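Local coordinates for putative enoyl-CoA hydratase/isomerase (Acinetobacter baumannii, PDB 3FDU), which is a putative enoyl-CoA hydratase/isomerase of the crotonase family, probably acting on acyl-CoA thioester substrates, at residues A[5-9]-A[19-23]; A[106-112]-A[129-135]; A[140-144]-A[231-236]. The protein carries 4 engineered substitutions. The contacts are given in a common frame with arbitrary orientation. Residue numbers count along the deposited sequence, not the author numbering.

Interaction 1. Residues A[5-9]-A[19-23]; sequences PHLNA and AINRP. Engineered in segment 5-9: Pro5 (natural residue Gln), Asn8 (natural residue Gln).
Residues 5-9 and 19-23 form the open end of an antiparallel beta hairpin, the first two strands of the main sheet of a crotonase fold. Two bridges set the register. Asn8 faces Ala19 as a hydrogen-bonded pair (CA-CA 5.2 Å), and Leu7 faces Ile20 as a non-hydrogen-bonded pair (CA-CA 4.7 Å).

The backbone hydrogen bonds come first. Asn8 N gives to Ala19 O at 2.9 Å and Ala19 N returns to Asn8 O at 2.9 Å, both nearly linear. One step further, Asn21 N reaches His6 O at 3.0 Å, but His6 N stays 4.1 Å from Asn21 O, because His6 has left the extended region (phi/psi 76/12) and the chain bends away. His6 CA still approaches Asn21 O at 3.2 Å in a CA-H...O contact, and Leu7 CA does the same with Ala19 O at 3.5 Å.

Among side chains, the clearest meeting is a CH-pi contact. With His6 in an m rotamer and Arg22 extended (t, t, t), Arg22 CG lies 3.7 Å from the centroid of the His6 ring, only 8° off its normal. The polar ends are held by partners outside the two segments: His6 ND1 hydrogen-bonds Tyr30 OH, and Arg22 NH1 hydrogen-bonds Ala28 O and forms a salt bridge with Asp67. Asn8, like Pro5, is an engineered substitution.

Leu7 and Ile20 share the sheet face that packs on Ile37 of helix 31-46, while on its other edge strand 15-20 pairs with strand 52-57.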
ATOM      1  N   PRO A   5      -0.283  25.735 -28.915  1.00 32.43           N
ATOM      2  CA  PRO A   5      -0.899  24.618 -29.610  1.00 31.66           C
ATOM      3  C   PRO A   5      -0.821  23.364 -28.715  1.00 30.69           C
ATOM      4  O   PRO A   5      -0.046  23.355 -27.779  1.00 30.97           O
ATOM      5  CB  PRO A   5       0.002  24.441 -30.830  1.00 31.69           C
ATOM      6  CG  PRO A   5       1.369  24.951 -30.359  1.00 32.58           C
ATOM      7  CD  PRO A   5       1.058  26.075 -29.421  1.00 32.07           C
ATOM      8  N   HIS A   6      -1.647  22.355 -29.003  1.00 29.42           N
ATOM      9  CA  HIS A   6      -1.571  21.013 -28.397  1.00 27.98           C
ATOM     10  C   HIS A   6      -2.086  20.932 -26.986  1.00 26.30           C
ATOM     11  O   HIS A   6      -1.910  19.934 -26.307  1.00 24.76           O
ATOM     12  CB  HIS A   6      -0.150  20.457 -28.502  1.00 28.70           C
ATOM     13  CG  HIS A   6       0.336  20.354 -29.912  1.00 28.35           C
ATOM     14  ND1 HIS A   6       1.658  20.540 -30.263  1.00 28.18           N
ATOM     15  CD2 HIS A   6      -0.329  20.114 -31.067  1.00 27.61           C
ATOM     16  CE1 HIS A   6       1.787  20.418 -31.576  1.00 27.72           C
ATOM     17  NE2 HIS A   6       0.599  20.152 -32.086  1.00 29.88           N
ATOM     18  N   LEU A   7      -2.755  21.983 -26.550  1.00 25.97           N
ATOM     19  CA  LEU A   7      -3.342  22.005 -25.211  1.00 26.12           C
ATOM     20  C   LEU A   7      -4.547  22.938 -25.200  1.00 26.49           C
ATOM     21  O   LEU A   7      -4.405  24.167 -25.354  1.00 26.88           O
ATOM     22  CB  LEU A   7      -2.292  22.465 -24.180  1.00 26.37           C
ATOM     23  CG  LEU A   7      -2.791  22.559 -22.721  1.00 29.52           C
ATOM     24  CD1 LEU A   7      -3.378  21.237 -22.219  1.00 27.00           C
ATOM     25  CD2 LEU A   7      -1.727  23.093 -21.753  1.00 30.24           C
ATOM     26  N   ASN A   8      -5.737  22.370 -25.054  1.00 26.28           N
ATOM     27  CA  ASN A   8      -6.949  23.157 -25.077  1.00 27.09           C
ATOM     28  C   ASN A   8      -7.408  23.392 -23.634  1.00 27.81           C
ATOM     29  O   ASN A   8      -7.375  22.453 -22.843  1.00 28.18           O
ATOM     30  CB  ASN A   8      -8.069  22.376 -25.779  1.00 27.97           C
ATOM     31  CG  ASN A   8      -7.695  21.921 -27.183  1.00 32.45           C
ATOM     32  OD1 ASN A   8      -7.114  22.702 -27.986  1.00 40.20           O
ATOM     33  ND2 ASN A   8      -8.057  20.663 -27.515  1.00 32.21           N
ATOM     34  N   ALA A   9      -7.878  24.589 -23.301  1.00 26.42           N
ATOM     35  CA  ALA A   9      -8.322  24.849 -21.937  1.00 28.27           C
ATOM     36  C   ALA A   9      -9.721  25.371 -22.005  1.00 29.35           C
ATOM     37  O   ALA A   9     -10.048  26.181 -22.891  1.00 29.85           O
ATOM     38  CB  ALA A   9      -7.401  25.843 -21.250  1.00 27.36           C
ATOM     39  N   ALA A  19      -7.018  19.679 -21.949  1.00 20.13           N
ATOM     40  CA  ALA A  19      -7.010  18.526 -22.816  1.00 21.57           C
ATOM     41  C   ALA A  19      -5.838  18.549 -23.774  1.00 22.58           C
ATOM     42  O   ALA A  19      -5.689  19.485 -24.576  1.00 23.06           O
ATOM     43  CB  ALA A  19      -8.369  18.418 -23.577  1.00 22.11           C
ATOM     44  N   ILE A  20      -5.008  17.512 -23.674  1.00 22.50           N
ATOM     45  CA  ILE A  20      -3.858  17.344 -24.558  1.00 22.09           C
ATOM     46  C   ILE A  20      -4.374  16.990 -25.952  1.00 22.32           C
ATOM     47  O   ILE A  20      -5.184  16.054 -26.138  1.00 19.95           O
ATOM     48  CB  ILE A  20      -2.865  16.278 -23.997  1.00 21.85           C
ATOM     49  CG1 ILE A  20      -2.474  16.663 -22.523  1.00 22.45           C
ATOM     50  CG2 ILE A  20      -1.641  16.214 -24.813  1.00 19.82           C
ATOM     51  CD1 ILE A  20      -1.620  15.584 -21.780  1.00 23.07           C
ATOM     52  N   ASN A  21      -3.872  17.723 -26.940  1.00 23.14           N
ATOM     53  CA  ASN A  21      -4.407  17.603 -28.289  1.00 24.58           C
ATOM     54  C   ASN A  21      -3.264  17.578 -29.311  1.00 25.24           C
ATOM     55  O   ASN A  21      -2.994  18.582 -29.995  1.00 25.41           O
ATOM     56  CB  ASN A  21      -5.316  18.814 -28.544  1.00 26.83           C
ATOM     57  CG  ASN A  21      -6.162  18.662 -29.788  1.00 27.96           C
ATOM     58  OD1 ASN A  21      -6.242  17.592 -30.396  1.00 32.04           O
ATOM     59  ND2 ASN A  21      -6.787  19.755 -30.181  1.00 36.35           N
ATOM     60  N   ARG A  22      -2.590  16.442 -29.402  1.00 24.53           N
ATOM     61  CA  ARG A  22      -1.556  16.273 -30.400  1.00 26.02           C
ATOM     62  C   ARG A  22      -1.725  14.914 -31.040  1.00 26.01           C
ATOM     63  O   ARG A  22      -0.879  14.047 -30.864  1.00 26.27           O
ATOM     64  CB  ARG A  22      -0.152  16.402 -29.744  1.00 25.24           C
ATOM     65  CG  ARG A  22       0.961  16.627 -30.757  1.00 25.86           C
ATOM     66  CD  ARG A  22       2.285  16.400 -30.099  1.00 25.80           C
ATOM     67  NE  ARG A  22       3.375  16.444 -31.053  1.00 24.86           N
ATOM     68  CZ  ARG A  22       4.547  15.864 -30.873  1.00 24.04           C
ATOM     69  NH1 ARG A  22       4.798  15.147 -29.768  1.00 20.98           N
ATOM     70  NH2 ARG A  22       5.458  15.965 -31.831  1.00 23.91           N
ATOM     71  N   PRO A  23      -2.838  14.711 -31.760  1.00 27.67           N
ATOM     72  CA  PRO A  23      -3.179  13.382 -32.317  1.00 28.71           C
ATOM     73  C   PRO A  23      -2.162  12.858 -33.303  1.00 28.76           C
ATOM     74  O   PRO A  23      -1.945  11.657 -33.363  1.00 29.29           O
ATOM     75  CB  PRO A  23      -4.541  13.628 -33.037  1.00 29.49           C
ATOM     76  CG  PRO A  23      -4.562  15.142 -33.306  1.00 29.77           C
ATOM     77  CD  PRO A  23      -3.879  15.725 -32.069  1.00 26.81           C
TER

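Interaction 2. Residues A[106-112]-A[129-135]; sequences VKGVAIG and TALFQIP
Five hydrogen bonds join residues 106-112 to 129-135. Four form a parallel beta ladder within the smaller sheet of the crotonase fold: Leu131 N to Gly108 O (2.8 Å), Ala110 N to Leu131 O (2.9 Å), Gln133 N to Ala110 O (3.2 Å) and Gly112 N to Gln133 O (2.8 Å). The fifth runs from Gly108 N to Thr129 OG1 at 3.0 Å; the p rotamer of Thr129 places this hydroxyl, which also hydrogen-bonds Asp127. Val109, Ala110 and Ile111 pair with Leu131, Phe132 and Gln133 at CA-CA 4.9, 4.8 and 4.8 Å, and the short strand axes diverge by only 10°.

Strand 109-111 is flanked by glycines with positive phi, Gly108 (59/-141) and Gly112 (72/-113). Gly112 is the N-cap of helix 113-116; in crotonases the start of this helix helps to build the oxyanion hole.

Packing differs between the faces. Alongside Ala110, the m rotamer of Phe132 puts CD1 3.7 Å from Ala110 CB and CE1 3.9 Å from Val106 CG1, and its ring also meets Phe170. On the face of Val109, Leu131, Ile111 and Gln133, the Gln133 amide hydrogen-bonds Lys169 and Ala167. Past the ladder, Ile111 CG2 touches Pro135 CG at 3.7 Å.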
ATOM      1  N   VAL A 106      -8.425   8.627 -18.451  1.00 17.52           N
ATOM      2  CA  VAL A 106      -7.522   7.954 -19.393  1.00 18.31           C
ATOM      3  C   VAL A 106      -8.310   7.123 -20.424  1.00 17.59           C
ATOM      4  O   VAL A 106      -9.176   6.341 -20.042  1.00 16.90           O
ATOM      5  CB  VAL A 106      -6.551   6.998 -18.618  1.00 17.61           C
ATOM      6  CG1 VAL A 106      -5.620   6.237 -19.570  1.00 19.56           C
ATOM      7  CG2 VAL A 106      -5.716   7.824 -17.644  1.00 18.32           C
ATOM      8  N   LYS A 107      -8.004   7.316 -21.700  1.00 18.01           N
ATOM      9  CA  LYS A 107      -8.423   6.433 -22.805  1.00 18.30           C
ATOM     10  C   LYS A 107      -7.144   6.104 -23.574  1.00 19.11           C
ATOM     11  O   LYS A 107      -6.194   6.908 -23.591  1.00 17.50           O
ATOM     12  CB  LYS A 107      -9.362   7.162 -23.784  1.00 19.42           C
ATOM     13  CG  LYS A 107     -10.776   7.405 -23.297  1.00 23.28           C
ATOM     14  CD  LYS A 107     -11.631   8.086 -24.372  1.00 22.41           C
ATOM     15  CE  LYS A 107     -12.918   8.465 -23.743  1.00 25.11           C
ATOM     16  NZ  LYS A 107     -13.957   9.031 -24.692  1.00 24.32           N
ATOM     17  N   GLY A 108      -7.110   4.926 -24.180  1.00 17.87           N
ATOM     18  CA  GLY A 108      -6.004   4.543 -25.029  1.00 18.73           C
ATOM     19  C   GLY A 108      -4.632   4.531 -24.326  1.00 18.94           C
ATOM     20  O   GLY A 108      -4.516   4.154 -23.161  1.00 19.09           O
ATOM     21  N   VAL A 109      -3.594   4.972 -25.024  1.00 19.80           N
ATOM     22  CA  VAL A 109      -2.215   4.828 -24.491  1.00 20.49           C
ATOM     23  C   VAL A 109      -1.956   5.802 -23.335  1.00 20.12           C
ATOM     24  O   VAL A 109      -2.344   6.989 -23.379  1.00 19.69           O
ATOM     25  CB  VAL A 109      -1.115   4.930 -25.584  1.00 20.19           C
ATOM     26  CG1 VAL A 109      -1.274   3.763 -26.667  1.00 23.02           C
ATOM     27  CG2 VAL A 109      -1.100   6.312 -26.230  1.00 21.38           C
ATOM     28  N   ALA A 110      -1.268   5.294 -22.318  1.00 19.43           N
ATOM     29  CA  ALA A 110      -0.818   6.123 -21.198  1.00 18.09           C
ATOM     30  C   ALA A 110       0.512   5.560 -20.798  1.00 17.49           C
ATOM     31  O   ALA A 110       0.565   4.577 -20.050  1.00 17.29           O
ATOM     32  CB  ALA A 110      -1.790   5.991 -20.050  1.00 18.61           C
ATOM     33  N   ILE A 111       1.585   6.178 -21.287  1.00 16.30           N
ATOM     34  CA  ILE A 111       2.947   5.568 -21.218  1.00 17.66           C
ATOM     35  C   ILE A 111       3.925   6.482 -20.511  1.00 17.72           C
ATOM     36  O   ILE A 111       3.887   7.679 -20.744  1.00 18.44           O
ATOM     37  CB  ILE A 111       3.469   5.252 -22.667  1.00 17.03           C
ATOM     38  CG1 ILE A 111       2.572   4.105 -23.282  1.00 20.13           C
ATOM     39  CG2 ILE A 111       4.917   4.724 -22.642  1.00 19.57           C
ATOM     40  CD1 ILE A 111       2.859   3.844 -24.796  1.00 23.49           C
ATOM     41  N   GLY A 112       4.726   5.940 -19.585  1.00 18.32           N
ATOM     42  CA  GLY A 112       5.851   6.674 -18.972  1.00 19.08           C
ATOM     43  C   GLY A 112       5.280   7.716 -18.026  1.00 21.14           C
ATOM     44  O   GLY A 112       4.657   7.381 -17.010  1.00 19.81           O
ATOM     45  N   THR A 129     -10.300   0.714 -22.913  1.00 19.17           N
ATOM     46  CA  THR A 129      -9.349   0.908 -24.030  1.00 20.26           C
ATOM     47  C   THR A 129      -7.948   1.340 -23.526  1.00 20.20           C
ATOM     48  O   THR A 129      -6.986   1.400 -24.305  1.00 18.73           O
ATOM     49  CB  THR A 129      -9.800   2.010 -25.051  1.00 21.58           C
ATOM     50  OG1 THR A 129      -9.634   3.327 -24.478  1.00 20.30           O
ATOM     51  CG2 THR A 129     -11.265   1.830 -25.530  1.00 22.81           C
ATOM     52  N   ALA A 130      -7.842   1.639 -22.236  1.00 19.23           N
ATOM     53  CA  ALA A 130      -6.586   2.138 -21.685  1.00 19.63           C
ATOM     54  C   ALA A 130      -5.454   1.102 -21.697  1.00 19.97           C
ATOM     55  O   ALA A 130      -5.623  -0.035 -21.282  1.00 21.15           O
ATOM     56  CB  ALA A 130      -6.810   2.661 -20.299  1.00 18.61           C
ATOM     57  N   LEU A 131      -4.285   1.523 -22.162  1.00 19.39           N
ATOM     58  CA  LEU A 131      -3.139   0.642 -22.220  1.00 19.57           C
ATOM     59  C   LEU A 131      -1.963   1.376 -21.595  1.00 19.21           C
ATOM     60  O   LEU A 131      -1.499   2.382 -22.130  1.00 20.73           O
ATOM     61  CB  LEU A 131      -2.800   0.262 -23.683  1.00 19.81           C
ATOM     62  CG  LEU A 131      -3.809  -0.736 -24.325  1.00 20.27           C
ATOM     63  CD1 LEU A 131      -3.425  -0.847 -25.798  1.00 24.22           C
ATOM     64  CD2 LEU A 131      -3.859  -2.130 -23.609  1.00 21.63           C
ATOM     65  N   PHE A 132      -1.478   0.850 -20.491  1.00 19.16           N
ATOM     66  CA  PHE A 132      -0.478   1.550 -19.678  1.00 18.25           C
ATOM     67  C   PHE A 132       0.908   0.896 -19.824  1.00 18.25           C
ATOM     68  O   PHE A 132       1.022  -0.299 -20.051  1.00 17.21           O
ATOM     69  CB  PHE A 132      -0.853   1.498 -18.201  1.00 18.31           C
ATOM     70  CG  PHE A 132      -2.232   2.045 -17.863  1.00 18.84           C
ATOM     71  CD1 PHE A 132      -2.383   3.376 -17.486  1.00 20.77           C
ATOM     72  CD2 PHE A 132      -3.354   1.219 -17.864  1.00 18.96           C
ATOM     73  CE1 PHE A 132      -3.642   3.889 -17.143  1.00 20.47           C
ATOM     74  CE2 PHE A 132      -4.634   1.720 -17.533  1.00 20.34           C
ATOM     75  CZ  PHE A 132      -4.786   3.060 -17.173  1.00 20.78           C
ATOM     76  N   GLN A 133       1.963   1.682 -19.580  1.00 18.20           N
ATOM     77  CA  GLN A 133       3.301   1.106 -19.526  1.00 17.74           C
ATOM     78  C   GLN A 133       4.252   2.069 -18.823  1.00 18.62           C
ATOM     79  O   GLN A 133       4.106   3.291 -18.957  1.00 18.23           O
ATOM     80  CB  GLN A 133       3.820   0.824 -20.955  1.00 17.35           C
ATOM     81  CG  GLN A 133       5.214   0.061 -20.960  1.00 18.85           C
ATOM     82  CD  GLN A 133       5.752   0.013 -22.386  1.00 22.18           C
ATOM     83  OE1 GLN A 133       5.304   0.789 -23.233  1.00 21.31           O
ATOM     84  NE2 GLN A 133       6.655  -0.908 -22.658  1.00 21.96           N
ATOM     85  N   ILE A 134       5.192   1.518 -18.030  1.00 19.65           N
ATOM     86  CA  ILE A 134       6.329   2.278 -17.494  1.00 19.08           C
ATOM     87  C   ILE A 134       7.587   1.715 -18.142  1.00 18.72           C
ATOM     88  O   ILE A 134       8.179   0.752 -17.658  1.00 20.15           O
ATOM     89  CB  ILE A 134       6.465   2.085 -15.953  1.00 19.55           C
ATOM     90  CG1 ILE A 134       5.069   2.108 -15.312  1.00 19.78           C
ATOM     91  CG2 ILE A 134       7.340   3.218 -15.307  1.00 18.84           C
ATOM     92  CD1 ILE A 134       5.109   2.046 -13.790  1.00 20.50           C
ATOM     93  N   PRO A 135       7.977   2.278 -19.254  1.00 19.79           N
ATOM     94  CA  PRO A 135       9.052   1.700 -20.078  1.00 19.82           C
ATOM     95  C   PRO A 135      10.452   2.117 -19.679  1.00 19.66           C
ATOM     96  O   PRO A 135      11.423   1.723 -20.380  1.00 20.99           O
ATOM     97  CB  PRO A 135       8.751   2.264 -21.476  1.00 20.51           C
ATOM     98  CG  PRO A 135       8.097   3.591 -21.193  1.00 21.36           C
ATOM     99  CD  PRO A 135       7.317   3.423 -19.902  1.00 20.05           C
TER

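Interaction 3. Residues A[140-144]-A[231-236]; sequences GLSPE and IFMQRV
Residues 140-144 run as an irregular, mostly extended segment across the last turns of helix 218-236, of which 231-236 take part. Gly140 opens it at 82/15, and Leu141 (-104/-147), Ser142 (-163/179) and Pro143 (-66/154) then straighten the chain. Leu141 CA comes 5.2 Å from Arg235 CA, and Ser142 CA 5.5 Å from Phe232 CA. On the helix, Arg235 N hydrogen-bonds Ile231 O and Val236 N hydrogen-bonds Phe232 O.

Phe232, in a t rotamer, is the residue most covered by the loop: Leu141 CD2 lies over one face of its ring, Leu141 CD1 is 3.9 Å from Phe232 CZ, and the ring edge meets Ser142 O. Leu141 CD2 also reaches Val236 CG2 at 3.5 Å. In this crotonase fold helix 218-236 packs against the loop after strand 131-133, beside a second subunit, whose Ser206 OG hydrogen-bonds Leu141 O and whose Leu213 packs on Ile231. Ser142 (p) sets OG 3.3 Å from Phe232 CA. Glu144 OE1 stands 4.0 Å from Phe232 CE1, among Phe89, Ile113 and Phe136. Arg235 NE makes a weak hydrogen bond to Gly140 O at 3.4 Å, while its NH2 forms a salt bridge with Glu240.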
ATOM      1  N   GLY A 140      16.638   1.992 -20.801  1.00 22.74           N
ATOM      2  CA  GLY A 140      17.954   2.347 -20.169  1.00 22.85           C
ATOM      3  C   GLY A 140      17.923   3.529 -19.187  1.00 22.56           C
ATOM      4  O   GLY A 140      18.967   4.080 -18.802  1.00 21.88           O
ATOM      5  N   LEU A 141      16.715   3.907 -18.767  1.00 20.95           N
ATOM      6  CA  LEU A 141      16.517   4.955 -17.795  1.00 20.50           C
ATOM      7  C   LEU A 141      16.162   4.425 -16.394  1.00 20.29           C
ATOM      8  O   LEU A 141      16.661   3.369 -15.961  1.00 20.48           O
ATOM      9  CB  LEU A 141      15.456   5.918 -18.337  1.00 19.42           C
ATOM     10  CG  LEU A 141      15.803   6.512 -19.724  1.00 23.33           C
ATOM     11  CD1 LEU A 141      14.635   7.118 -20.559  1.00 22.93           C
ATOM     12  CD2 LEU A 141      16.916   7.601 -19.513  1.00 22.77           C
ATOM     13  N   SER A 142      15.348   5.162 -15.643  1.00 18.22           N
ATOM     14  CA  SER A 142      15.161   4.836 -14.216  1.00 19.34           C
ATOM     15  C   SER A 142      13.905   5.560 -13.781  1.00 19.29           C
ATOM     16  O   SER A 142      13.291   6.254 -14.591  1.00 20.64           O
ATOM     17  CB  SER A 142      16.397   5.282 -13.355  1.00 18.25           C
ATOM     18  OG  SER A 142      16.623   6.680 -13.533  1.00 20.81           O
ATOM     19  N   PRO A 143      13.497   5.416 -12.519  1.00 19.34           N
ATOM     20  CA  PRO A 143      12.137   5.945 -12.217  1.00 20.72           C
ATOM     21  C   PRO A 143      12.012   7.474 -12.333  1.00 22.40           C
ATOM     22  O   PRO A 143      13.028   8.193 -12.166  1.00 21.83           O
ATOM     23  CB  PRO A 143      11.952   5.547 -10.736  1.00 20.16           C
ATOM     24  CG  PRO A 143      12.742   4.189 -10.659  1.00 19.73           C
ATOM     25  CD  PRO A 143      13.994   4.488 -11.481  1.00 18.02           C
ATOM     26  N   GLU A 144      10.799   7.991 -12.612  1.00 22.99           N
ATOM     27  CA  GLU A 144      10.533   9.425 -12.382  1.00 25.03           C
ATOM     28  C   GLU A 144       9.165   9.661 -11.750  1.00 24.40           C
ATOM     29  O   GLU A 144       8.408   8.717 -11.540  1.00 24.84           O
ATOM     30  CB  GLU A 144      10.720  10.301 -13.649  1.00 27.89           C
ATOM     31  CG  GLU A 144      10.249   9.689 -14.965  1.00 31.39           C
ATOM     32  CD  GLU A 144       9.671  10.736 -15.941  1.00 39.38           C
ATOM     33  OE1 GLU A 144      10.468  11.528 -16.514  1.00 43.67           O
ATOM     34  OE2 GLU A 144       8.438  10.724 -16.193  1.00 36.05           O
ATOM     35  N   ILE A 231      19.392  10.836 -10.661  1.00 19.67           N
ATOM     36  CA  ILE A 231      19.706   9.514 -11.176  1.00 20.64           C
ATOM     37  C   ILE A 231      19.256   9.326 -12.648  1.00 19.54           C
ATOM     38  O   ILE A 231      19.985   8.750 -13.453  1.00 18.38           O
ATOM     39  CB  ILE A 231      19.126   8.409 -10.251  1.00 21.50           C
ATOM     40  CG1 ILE A 231      19.879   8.496  -8.897  1.00 24.72           C
ATOM     41  CG2 ILE A 231      19.183   6.969 -10.971  1.00 19.27           C
ATOM     42  CD1 ILE A 231      19.261   7.670  -7.806  1.00 29.64           C
ATOM     43  N   PHE A 232      18.077   9.835 -12.972  1.00 18.30           N
ATOM     44  CA  PHE A 232      17.504   9.757 -14.314  1.00 20.09           C
ATOM     45  C   PHE A 232      18.462  10.435 -15.345  1.00 20.61           C
ATOM     46  O   PHE A 232      18.723   9.895 -16.427  1.00 19.79           O
ATOM     47  CB  PHE A 232      16.125  10.455 -14.316  1.00 20.38           C
ATOM     48  CG  PHE A 232      15.348  10.306 -15.620  1.00 22.24           C
ATOM     49  CD1 PHE A 232      14.381   9.306 -15.766  1.00 25.32           C
ATOM     50  CD2 PHE A 232      15.545  11.187 -16.666  1.00 22.46           C
ATOM     51  CE1 PHE A 232      13.638   9.163 -17.004  1.00 24.83           C
ATOM     52  CE2 PHE A 232      14.820  11.047 -17.893  1.00 27.19           C
ATOM     53  CZ  PHE A 232      13.860  10.048 -18.047  1.00 24.23           C
ATOM     54  N   MET A 233      18.979  11.617 -15.004  1.00 19.78           N
ATOM     55  CA  MET A 233      19.915  12.311 -15.909  1.00 20.24           C
ATOM     56  C   MET A 233      21.270  11.621 -16.107  1.00 20.74           C
ATOM     57  O   MET A 233      21.864  11.702 -17.217  1.00 21.01           O
ATOM     58  CB  MET A 233      20.061  13.798 -15.506  1.00 19.41           C
ATOM     59  CG  MET A 233      18.819  14.679 -15.854  1.00 20.84           C
ATOM     60  SD  MET A 233      18.292  14.785 -17.615  1.00 12.93           S
ATOM     61  CE  MET A 233      19.859  15.513 -18.290  1.00 20.93           C
ATOM     62  N   GLN A 234      21.759  10.947 -15.055  1.00 21.53           N
ATOM     63  CA  GLN A 234      22.924  10.028 -15.133  1.00 21.58           C
ATOM     64  C   GLN A 234      22.709   8.953 -16.192  1.00 22.21           C
ATOM     65  O   GLN A 234      23.612   8.635 -16.968  1.00 21.61           O
ATOM     66  CB  GLN A 234      23.179   9.331 -13.787  1.00 21.39           C
ATOM     67  CG  GLN A 234      23.631  10.287 -12.660  1.00 24.07           C
ATOM     68  CD  GLN A 234      23.776   9.586 -11.297  1.00 25.21           C
ATOM     69  OE1 GLN A 234      23.658   8.356 -11.174  1.00 28.76           O
ATOM     70  NE2 GLN A 234      24.041  10.367 -10.285  1.00 28.22           N
ATOM     71  N   ARG A 235      21.509   8.371 -16.186  1.00 21.14           N
ATOM     72  CA  ARG A 235      21.117   7.401 -17.240  1.00 20.83           C
ATOM     73  C   ARG A 235      20.956   8.031 -18.577  1.00 20.02           C
ATOM     74  O   ARG A 235      21.462   7.498 -19.555  1.00 22.04           O
ATOM     75  CB  ARG A 235      19.800   6.670 -16.874  1.00 20.18           C
ATOM     76  CG  ARG A 235      19.723   6.247 -15.439  1.00 22.08           C
ATOM     77  CD  ARG A 235      20.206   4.862 -15.146  1.00 29.11           C
ATOM     78  NE  ARG A 235      21.069   4.333 -16.170  1.00 32.84           N
ATOM     79  CZ  ARG A 235      22.397   4.377 -16.115  1.00 34.64           C
ATOM     80  NH1 ARG A 235      22.999   4.934 -15.066  1.00 33.03           N
ATOM     81  NH2 ARG A 235      23.110   3.840 -17.098  1.00 32.39           N
ATOM     82  N   VAL A 236      20.266   9.174 -18.667  1.00 19.66           N
ATOM     83  CA  VAL A 236      20.178   9.886 -19.962  1.00 19.93           C
ATOM     84  C   VAL A 236      21.582  10.217 -20.605  1.00 21.28           C
ATOM     85  O   VAL A 236      21.759  10.185 -21.855  1.00 20.45           O
ATOM     86  CB  VAL A 236      19.416  11.198 -19.800  1.00 19.03           C
ATOM     87  CG1 VAL A 236      19.681  12.163 -20.993  1.00 21.53           C
ATOM     88  CG2 VAL A 236      17.867  10.939 -19.495  1.00 20.59           C
TER
HETATM   89  O   HOH W   1      21.061   1.545 -17.761  1.00 29.85           O

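From the N terminus, interaction 1 closes first, across the nine residues that complete the hairpin. Interaction 2 follows, spanning sixteen residues that include helix 113-116 and strand 123-126, so the chain visits the main sheet between the two strands it pairs. Interaction 3 closes last, over 86 mostly helical residues, bringing helix 218-236 back to the loop that follows strand 131-133. All lie in series, neither nesting nor crossing. Interactions 2 and 3 approach within about 5 Å (nearest atoms), 1 and 2 about 9 Å, 1 and 3 about 12 Å. Interaction 1 joins two strands of the main sheet, interaction 2 two of the smaller; interaction 3 ties helix to loop beside a second subunit.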